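Local coordinates for Thiol:disulfide interchange protein DsbA (Neisseria meningitidis MC58, PDB 3HZ8) that probably acts as a periplasmic thiol-disulfide oxidoreductase of the DsbA family, introducing disulfide bonds into other proteins, at residues A3-V6 / N10-V13; G33-H38 / K68-L73; G162-E167 / A182-E187. The protein carries 1 engineered substitution. All coordinates share one frame; numbering follows the deposited sequence. Where two conformers were deposited one is given.

Contact 1 (A3-V6 / N10-V13); sequences AGLV and NYTV
Asn10 meets the loop 3-6 with both ends of its side-chain amide, straddling Leu5. Its ND2 donates to Gly4 O at 2.9 Å, and the acceptor lies close to the Asn10 amide plane, although ND2 itself stands above the plane of the Gly4 carbonyl rather than in it. Its OD1 accepts from Val6 N at 2.8 Å along a nearly straight N-H line (173°). A third bond closes the turn through the backbone: Asn10 N reaches Val6 O over 3.2 Å. The first torsion explains the two amide bonds: CG sits between the backbone N and the carbonyl carbon (chi1 55°), which folds the amide back beside its own main chain, and the nearly flat chi2 of 12° presents both polar atoms to the loop at once.

Tyr11, first residue of the edge strand 11-13, adds the apolar part. Its CE2 touches Leu5 CB at 3.7 Å and Val6 C at the same distance, so the ring meets the loop through one flank, and the Leu5 and Tyr11 side chains run roughly at right angles. Leu181 of helix 171-191 touches both Leu5 and Tyr11. Thr12 instead faces strand 164-166.

In chemical terms the Asn10 amide imitates a peptide group, pairing with one backbone acceptor and one backbone donor. Three hydrogen bonds therefore tie an otherwise irregular N-terminal loop to the start of the sheet, and the two amide bonds should fix the flip of the Asn10 side chain.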
loop_
_atom_site.group_PDB
_atom_site.type_symbol
_atom_site.label_atom_id
_atom_site.label_comp_id
_atom_site.label_asym_id
_atom_site.label_seq_id
_atom_site.Cartn_x
_atom_site.Cartn_y
_atom_site.Cartn_z
ATOM N N ALA A 3 28.064 -4.076 2.826
ATOM C CA ALA A 3 27.299 -3.557 3.962
ATOM C C ALA A 3 26.380 -2.394 3.567
ATOM O O ALA A 3 26.718 -1.583 2.694
ATOM C CB ALA A 3 28.237 -3.131 5.093
ATOM N N GLY A 4 25.221 -2.322 4.215
ATOM C CA GLY A 4 24.241 -1.290 3.912
ATOM C C GLY A 4 23.604 -1.488 2.551
ATOM O O GLY A 4 23.363 -2.613 2.122
ATOM N N LEU A 5 23.337 -0.381 1.874
ATOM C CA LEU A 5 22.659 -0.413 0.587
ATOM C C LEU A 5 23.564 -0.907 -0.524
ATOM O O LEU A 5 24.655 -0.380 -0.722
ATOM C CB LEU A 5 22.140 0.984 0.262
ATOM C CG LEU A 5 20.984 1.450 1.151
ATOM C CD1 LEU A 5 20.717 2.910 0.876
ATOM C CD2 LEU A 5 19.723 0.593 0.953
ATOM N N VAL A 6 23.127 -1.943 -1.234
ATOM C CA VAL A 6 23.880 -2.439 -2.374
ATOM C C VAL A 6 22.930 -2.560 -3.560
ATOM O O VAL A 6 22.029 -3.396 -3.568
ATOM C CB VAL A 6 24.575 -3.800 -2.066
ATOM C CG1 VAL A 6 25.236 -4.372 -3.316
ATOM C CG2 VAL A 6 25.600 -3.645 -0.939
ATOM N N ASN A 10 19.958 -5.451 -2.372
ATOM C CA ASN A 10 18.839 -5.165 -1.471
ATOM C C ASN A 10 17.932 -4.024 -1.944
ATOM O O ASN A 10 16.915 -3.757 -1.327
ATOM C CB ASN A 10 19.278 -4.996 -0.000
ATOM C CG ASN A 10 20.345 -3.947 0.185
ATOM O OD1 ASN A 10 20.647 -3.166 -0.721
ATOM N ND2 ASN A 10 20.950 -3.938 1.369
ATOM N N TYR A 11 18.301 -3.377 -3.049
ATOM C CA TYR A 11 17.403 -2.418 -3.692
ATOM C C TYR A 11 17.751 -2.279 -5.152
ATOM O O TYR A 11 18.866 -2.620 -5.584
ATOM C CB TYR A 11 17.437 -1.048 -2.999
ATOM C CG TYR A 11 18.607 -0.152 -3.401
ATOM C CD1 TYR A 11 18.443 0.881 -4.336
ATOM C CD2 TYR A 11 19.879 -0.324 -2.836
ATOM C CE1 TYR A 11 19.511 1.712 -4.688
ATOM C CE2 TYR A 11 20.943 0.500 -3.190
ATOM C CZ TYR A 11 20.756 1.514 -4.123
ATOM O OH TYR A 11 21.803 2.350 -4.480
ATOM N N THR A 12 16.784 -1.785 -5.918
ATOM C CA THR A 12 17.020 -1.406 -7.305
ATOM C C THR A 12 16.415 -0.031 -7.550
ATOM O O THR A 12 15.676 0.491 -6.707
ATOM C CB THR A 12 16.425 -2.422 -8.299
ATOM O OG1 THR A 12 15.042 -2.632 -7.991
ATOM C CG2 THR A 12 17.186 -3.755 -8.251
ATOM N N VAL A 13 16.766 0.564 -8.690
ATOM C CA VAL A 13 16.291 1.914 -9.028
ATOM C C VAL A 13 15.319 1.851 -10.195
ATOM O O VAL A 13 15.617 1.247 -11.228
ATOM C CB VAL A 13 17.455 2.894 -9.375
ATOM C CG1 VAL A 13 16.931 4.337 -9.562
ATOM C CG2 VAL A 13 18.529 2.867 -8.287
#

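Contact 2 (G33-H38 / K68-L73); sequences GYFCPH and KEMLTL
Phe35, Met70 and Leu73 join two parts of the DsbA architecture: the active-site loop of the thioredoxin fold, just ahead of the redox-active Cys36-Cys39 disulfide, and the start of helix 71-83 in the helical region characteristic of DsbA proteins. Cys36 is the N-cap of helix 37-50, as expected for a CxxC motif, and a type I turn from Gly33 to Cys36 presents Tyr34 and Phe35 toward the other segment.

The sulfur-aromatic interaction comes first. Met70 SD lies 4.9 Å from the centroid of the Phe35 ring, 73° off the ring normal, so this Met-aromatic contact is oblique and the sulfur is far from the ring axis. The Met70 chain runs extended to SD and then bends (chi3 -68°), which turns the terminal methyl back onto the same ring corner: CE is 3.5 Å from Phe35 CE2.

Purely apolar contact is made by Leu73. Its CD1 approaches Phe35 CD2 at 3.9 Å, in the ring plane and at the ring edge, while Gly33 CA covers part of one face of the ring from within the loop. Met99 of helix 88-101 touches both Phe35 and Leu73, extending the cluster.

Tyr34 contributes differently. Its hydroxyl is bonded to Asn92, and its ring packs edge-to-face with Phe32 and with Phe96, so the tyrosine is held from several sides within the buried interior. Toward helix 71-83 it offers one ring edge to a backbone carbonyl: Tyr34 CE2 stands 4.1 Å from Leu73 O, close to the ring plane.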
loop_
_atom_site.group_PDB
_atom_site.type_symbol
_atom_site.label_atom_id
_atom_site.label_comp_id
_atom_site.label_asym_id
_atom_site.label_seq_id
_atom_site.Cartn_x
_atom_site.Cartn_y
_atom_site.Cartn_z
ATOM N N GLY A 33 -2.198 -6.486 -2.958
ATOM C CA GLY A 33 -3.568 -6.905 -3.267
ATOM C C GLY A 33 -4.130 -7.566 -2.025
ATOM O O GLY A 33 -3.387 -8.216 -1.281
ATOM N N TYR A 34 -5.433 -7.419 -1.789
ATOM C CA TYR A 34 -6.050 -8.057 -0.615
ATOM C C TYR A 34 -6.135 -9.602 -0.734
ATOM O O TYR A 34 -6.319 -10.297 0.267
ATOM C CB TYR A 34 -7.440 -7.477 -0.356
ATOM C CG TYR A 34 -7.452 -6.112 0.280
ATOM C CD1 TYR A 34 -6.801 -5.878 1.496
ATOM C CD2 TYR A 34 -8.153 -5.063 -0.302
ATOM C CE1 TYR A 34 -6.847 -4.621 2.118
ATOM C CE2 TYR A 34 -8.201 -3.802 0.307
ATOM C CZ TYR A 34 -7.537 -3.581 1.515
ATOM O OH TYR A 34 -7.602 -2.330 2.118
ATOM N N PHE A 35 -5.982 -10.124 -1.949
ATOM C CA PHE A 35 -6.019 -11.585 -2.207
ATOM C C PHE A 35 -4.677 -12.249 -1.956
ATOM O O PHE A 35 -4.542 -13.454 -2.133
ATOM C CB PHE A 35 -6.341 -11.819 -3.685
ATOM C CG PHE A 35 -5.507 -10.958 -4.603
ATOM C CD1 PHE A 35 -4.146 -11.224 -4.775
ATOM C CD2 PHE A 35 -6.056 -9.848 -5.252
ATOM C CE1 PHE A 35 -3.342 -10.422 -5.580
ATOM C CE2 PHE A 35 -5.260 -9.037 -6.046
ATOM C CZ PHE A 35 -3.900 -9.318 -6.214
ATOM N N CYS A 36 -3.667 -11.447 -1.610
ATOM C CA CYS A 36 -2.262 -11.844 -1.692
ATOM C C CYS A 36 -1.709 -12.349 -0.340
ATOM O O CYS A 36 -1.538 -11.562 0.592
ATOM C CB CYS A 36 -1.485 -10.624 -2.241
ATOM S SG CYS A 36 0.302 -10.529 -2.016
ATOM N N PRO A 37 -1.440 -13.672 -0.224
ATOM C CA PRO A 37 -0.932 -14.150 1.062
ATOM C C PRO A 37 0.358 -13.508 1.560
ATOM O O PRO A 37 0.464 -13.221 2.754
ATOM C CB PRO A 37 -0.749 -15.657 0.834
ATOM C CG PRO A 37 -1.750 -15.978 -0.236
ATOM C CD PRO A 37 -1.651 -14.793 -1.164
ATOM N N HIS A 38 1.314 -13.256 0.678
ATOM C CA HIS A 38 2.558 -12.639 1.129
ATOM C C HIS A 38 2.317 -11.206 1.578
ATOM O O HIS A 38 2.990 -10.712 2.490
ATOM C CB HIS A 38 3.647 -12.751 0.066
ATOM C CG HIS A 38 4.286 -14.106 0.017
ATOM N ND1 HIS A 38 4.301 -14.955 1.104
ATOM C CD2 HIS A 38 4.954 -14.746 -0.971
ATOM C CE1 HIS A 38 4.932 -16.069 0.779
ATOM N NE2 HIS A 38 5.345 -15.965 -0.471
ATOM N N LYS A 68 -10.293 -6.394 -14.972
ATOM C CA LYS A 68 -11.408 -5.482 -14.672
ATOM C C LYS A 68 -12.128 -5.854 -13.376
ATOM O O LYS A 68 -12.645 -4.990 -12.682
ATOM C CB LYS A 68 -12.403 -5.385 -15.833
ATOM C CG LYS A 68 -13.264 -6.624 -16.028
ATOM C CD LYS A 68 -14.262 -6.458 -17.192
ATOM C CE LYS A 68 -15.136 -7.698 -17.383
ATOM N NZ LYS A 68 -16.437 -7.437 -18.116
ATOM N N GLU A 69 -12.140 -7.149 -13.053
ATOM C CA GLU A 69 -12.813 -7.628 -11.852
ATOM C C GLU A 69 -12.123 -7.157 -10.575
ATOM O O GLU A 69 -12.712 -7.188 -9.499
ATOM C CB GLU A 69 -12.876 -9.155 -11.862
ATOM C CG GLU A 69 -13.788 -9.732 -12.935
ATOM C CD GLU A 69 -13.086 -9.956 -14.274
ATOM O OE1 GLU A 69 -11.904 -9.564 -14.436
ATOM O OE2 GLU A 69 -13.723 -10.538 -15.178
ATOM N N MET A 70 -10.876 -6.721 -10.710
ATOM C CA MET A 70 -10.055 -6.333 -9.556
ATOM C C MET A 70 -10.275 -4.879 -9.133
ATOM O O MET A 70 -9.865 -4.486 -8.041
ATOM C CB MET A 70 -8.575 -6.620 -9.852
ATOM C CG MET A 70 -7.647 -6.617 -8.638
ATOM S SD MET A 70 -5.947 -7.116 -9.016
ATOM C CE MET A 70 -6.158 -8.867 -9.435
ATOM N N LEU A 71 -10.930 -4.099 -9.993
ATOM C CA LEU A 71 -11.218 -2.699 -9.684
ATOM C C LEU A 71 -12.028 -2.548 -8.396
ATOM O O LEU A 71 -11.819 -1.611 -7.657
ATOM C CB LEU A 71 -11.907 -1.990 -10.864
ATOM C CG LEU A 71 -11.973 -0.457 -10.805
ATOM C CD1 LEU A 71 -10.585 0.159 -10.777
ATOM C CD2 LEU A 71 -12.779 0.090 -11.978
ATOM N N THR A 72 -12.938 -3.489 -8.136
ATOM C CA THR A 72 -13.737 -3.457 -6.902
ATOM C C THR A 72 -12.863 -3.523 -5.644
ATOM O O THR A 72 -13.118 -2.828 -4.649
ATOM C CB THR A 72 -14.798 -4.585 -6.905
ATOM O OG1 THR A 72 -15.720 -4.360 -7.984
ATOM C CG2 THR A 72 -15.566 -4.638 -5.561
ATOM N N LEU A 73 -11.811 -4.337 -5.710
ATOM C CA LEU A 73 -10.892 -4.439 -4.581
ATOM C C LEU A 73 -10.081 -3.168 -4.411
ATOM O O LEU A 73 -9.793 -2.763 -3.293
ATOM C CB LEU A 73 -9.953 -5.642 -4.750
ATOM C CG LEU A 73 -10.597 -7.034 -4.709
ATOM C CD1 LEU A 73 -9.561 -8.137 -4.994
ATOM C CD2 LEU A 73 -11.347 -7.271 -3.370
#

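Contact 3 (G162-E167 / A182-E187); sequences GKYKVE and ADKVRE
Tyr164 lays its ring between the strand 164-166 and the helix 171-191, touching two successive helix residues in different ways. Val185 meets it at the edge: CG2 lies near the ring plane, 3.7 Å from Tyr164 CE2 and equally close to CD2. Lys184 crosses the outer end of the ring at roughly a right angle through its aliphatic part, with CE 3.5 Å from Tyr164 OH and CD 4.0 Å from Tyr164 CZ. One face of the ring is covered by the preceding residue, Lys163, whose CG rests 3.5 Å above the plane, over its centre.

Torsions place the lysine. Lys184 is extended from a trans first torsion (chi1 -177°) as far as CE, and a bend at chi4 (68°) turns NZ away from the hydroxyl, leaving it 4.5 Å from Tyr164 OH, farther than Lys184 CE. The phenol is held by a different residue, Glu188, one helical turn beyond Lys184, whose OE1 is hydrogen-bonded to Tyr164 OH.

Farther out, Lys163 and Tyr164 together form a classic beta bulge opposite strand 157-160. On the helix, Val185 also reaches Val26 of strand 26-32, and Lys184 touches Tyr11 of the neighbouring edge strand. Arg186, on another side of the helix, is salt-bridged to Asp56.

Tyr164 thus combines apolar and polar roles: the ring edge is in the apolar layer between sheet and helix, while the hydroxyl, at the far end of the ring, is bonded to Glu188. The Lys184 ammonium, at its longer distance from the hydroxyl, may add a weak electrostatic influence on the phenol.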
loop_
_atom_site.group_PDB
_atom_site.type_symbol
_atom_site.label_atom_id
_atom_site.label_comp_id
_atom_site.label_asym_id
_atom_site.label_seq_id
_atom_site.Cartn_x
_atom_site.Cartn_y
_atom_site.Cartn_z
ATOM N N GLY A 162 9.830 7.401 -4.319
ATOM C CA GLY A 162 9.425 7.330 -5.723
ATOM C C GLY A 162 10.352 6.558 -6.654
ATOM O O GLY A 162 10.002 6.299 -7.804
ATOM N N LYS A 163 11.536 6.173 -6.178
ATOM C CA LYS A 163 12.541 5.632 -7.108
ATOM C C LYS A 163 13.305 4.377 -6.676
ATOM O O LYS A 163 13.945 3.760 -7.513
ATOM C CB LYS A 163 13.561 6.722 -7.473
ATOM C CG LYS A 163 14.403 7.198 -6.294
ATOM C CD LYS A 163 15.353 8.347 -6.636
ATOM C CE LYS A 163 16.371 7.982 -7.722
ATOM N NZ LYS A 163 17.296 9.140 -8.067
ATOM N N TYR A 164 13.266 4.022 -5.392
ATOM C CA TYR A 164 14.075 2.907 -4.887
ATOM C C TYR A 164 13.199 1.732 -4.484
ATOM O O TYR A 164 12.461 1.812 -3.507
ATOM C CB TYR A 164 14.945 3.349 -3.701
ATOM C CG TYR A 164 15.896 4.480 -4.043
ATOM C CD1 TYR A 164 16.825 4.354 -5.068
ATOM C CD2 TYR A 164 15.871 5.666 -3.323
ATOM C CE1 TYR A 164 17.712 5.391 -5.377
ATOM C CE2 TYR A 164 16.754 6.710 -3.620
ATOM C CZ TYR A 164 17.663 6.565 -4.652
ATOM O OH TYR A 164 18.518 7.597 -4.969
ATOM N N LYS A 165 13.294 0.641 -5.242
ATOM C CA LYS A 165 12.511 -0.554 -4.975
ATOM C C LYS A 165 13.259 -1.431 -3.985
ATOM O O LYS A 165 14.433 -1.740 -4.207
ATOM C CB LYS A 165 12.268 -1.336 -6.274
ATOM C CG LYS A 165 11.479 -2.642 -6.088
ATOM C CD LYS A 165 11.204 -3.329 -7.422
ATOM C CE LYS A 165 10.590 -4.685 -7.186
ATOM N NZ LYS A 165 10.234 -5.371 -8.450
ATOM N N VAL A 166 12.581 -1.818 -2.905
ATOM C CA VAL A 166 13.152 -2.743 -1.932
ATOM C C VAL A 166 13.188 -4.154 -2.515
ATOM O O VAL A 166 12.192 -4.633 -3.038
ATOM C CB VAL A 166 12.330 -2.756 -0.633
ATOM C CG1 VAL A 166 12.927 -3.742 0.367
ATOM C CG2 VAL A 166 12.275 -1.359 -0.040
ATOM N N GLU A 167 14.350 -4.803 -2.448
ATOM C CA GLU A 167 14.460 -6.207 -2.847
ATOM C C GLU A 167 14.538 -7.011 -1.546
ATOM O O GLU A 167 15.563 -7.014 -0.869
ATOM C CB GLU A 167 15.696 -6.440 -3.725
ATOM C CG GLU A 167 15.794 -5.530 -4.961
ATOM C CD GLU A 167 14.801 -5.899 -6.053
ATOM O OE1 GLU A 167 14.447 -7.090 -6.135
ATOM O OE2 GLU A 167 14.376 -5.014 -6.827
ATOM N N ALA A 182 15.264 5.649 3.123
ATOM C CA ALA A 182 14.649 6.906 3.563
ATOM C C ALA A 182 15.680 7.992 3.869
ATOM O O ALA A 182 15.478 9.168 3.530
ATOM C CB ALA A 182 13.755 6.664 4.751
ATOM N N ASP A 183 16.780 7.595 4.511
ATOM C CA ASP A 183 17.897 8.505 4.776
ATOM C C ASP A 183 18.563 8.946 3.465
ATOM O O ASP A 183 18.875 10.129 3.286
ATOM C CB ASP A 183 18.908 7.853 5.729
ATOM C CG ASP A 183 20.164 8.690 5.921
ATOM O OD1 ASP A 183 20.081 9.758 6.556
ATOM O OD2 ASP A 183 21.230 8.274 5.429
ATOM N N LYS A 184 18.753 8.002 2.538
ATOM C CA LYS A 184 19.348 8.310 1.232
ATOM C C LYS A 184 18.515 9.373 0.505
ATOM O O LYS A 184 19.064 10.369 0.012
ATOM C CB LYS A 184 19.485 7.034 0.387
ATOM C CG LYS A 184 20.168 7.214 -0.965
ATOM C CD LYS A 184 20.278 5.870 -1.679
ATOM C CE LYS A 184 20.905 5.987 -3.063
ATOM N NZ LYS A 184 22.347 6.368 -3.012
ATOM N N VAL A 185 17.200 9.155 0.458
ATOM C CA VAL A 185 16.242 10.107 -0.125
ATOM C C VAL A 185 16.260 11.464 0.577
ATOM O O VAL A 185 16.368 12.500 -0.080
ATOM C CB VAL A 185 14.796 9.525 -0.090
ATOM C CG1 VAL A 185 13.745 10.600 -0.396
ATOM C CG2 VAL A 185 14.676 8.366 -1.059
ATOM N N ARG A 186 16.130 11.445 1.903
ATOM C CA ARG A 186 16.067 12.649 2.726
ATOM C C ARG A 186 17.232 13.564 2.387
ATOM O O ARG A 186 17.052 14.768 2.177
ATOM C CB ARG A 186 16.093 12.260 4.214
ATOM C CG ARG A 186 15.738 13.362 5.193
ATOM C CD ARG A 186 15.745 12.825 6.620
ATOM N NE ARG A 186 14.524 12.091 6.965
ATOM C CZ ARG A 186 14.451 10.780 7.191
ATOM N NH1 ARG A 186 15.535 10.016 7.125
ATOM N NH2 ARG A 186 13.285 10.231 7.501
ATOM N N GLU A 187 18.421 12.983 2.291
ATOM C CA GLU A 187 19.627 13.764 2.050
ATOM C C GLU A 187 19.893 14.095 0.575
ATOM O O GLU A 187 20.552 15.094 0.271
ATOM C CB GLU A 187 20.826 13.110 2.731
ATOM C CG GLU A 187 20.655 12.950 4.259
ATOM C CD GLU A 187 20.219 14.232 4.993
ATOM O OE1 GLU A 187 20.390 15.349 4.450
ATOM O OE2 GLU A 187 19.706 14.120 6.132
#

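Contacts 1 and 3 form one neighbourhood, their centres 10 Å apart. Strands 11-13 and 164-166 are adjacent and antiparallel in the sheet, joined by Thr12 O to Lys165 N at 2.8 Å and by a probable hydrogen bond of 2.7 Å between Thr12 OG1 and Glu167 OE2. Leu5 and Tyr11 of contact 1 also pack on helix 171-191, which supplies one segment of contact 3. Contact 2 lies apart, its centre about 29 Å from that of contact 1 and 26 Å from that of contact 3, on the opposite side of the chain's centre from contact 3. It alone contains a redox-active cysteine, Cys36. Contacts 1 and 3 thus belong to the edge of the thioredoxin sheet remote from the disulfide.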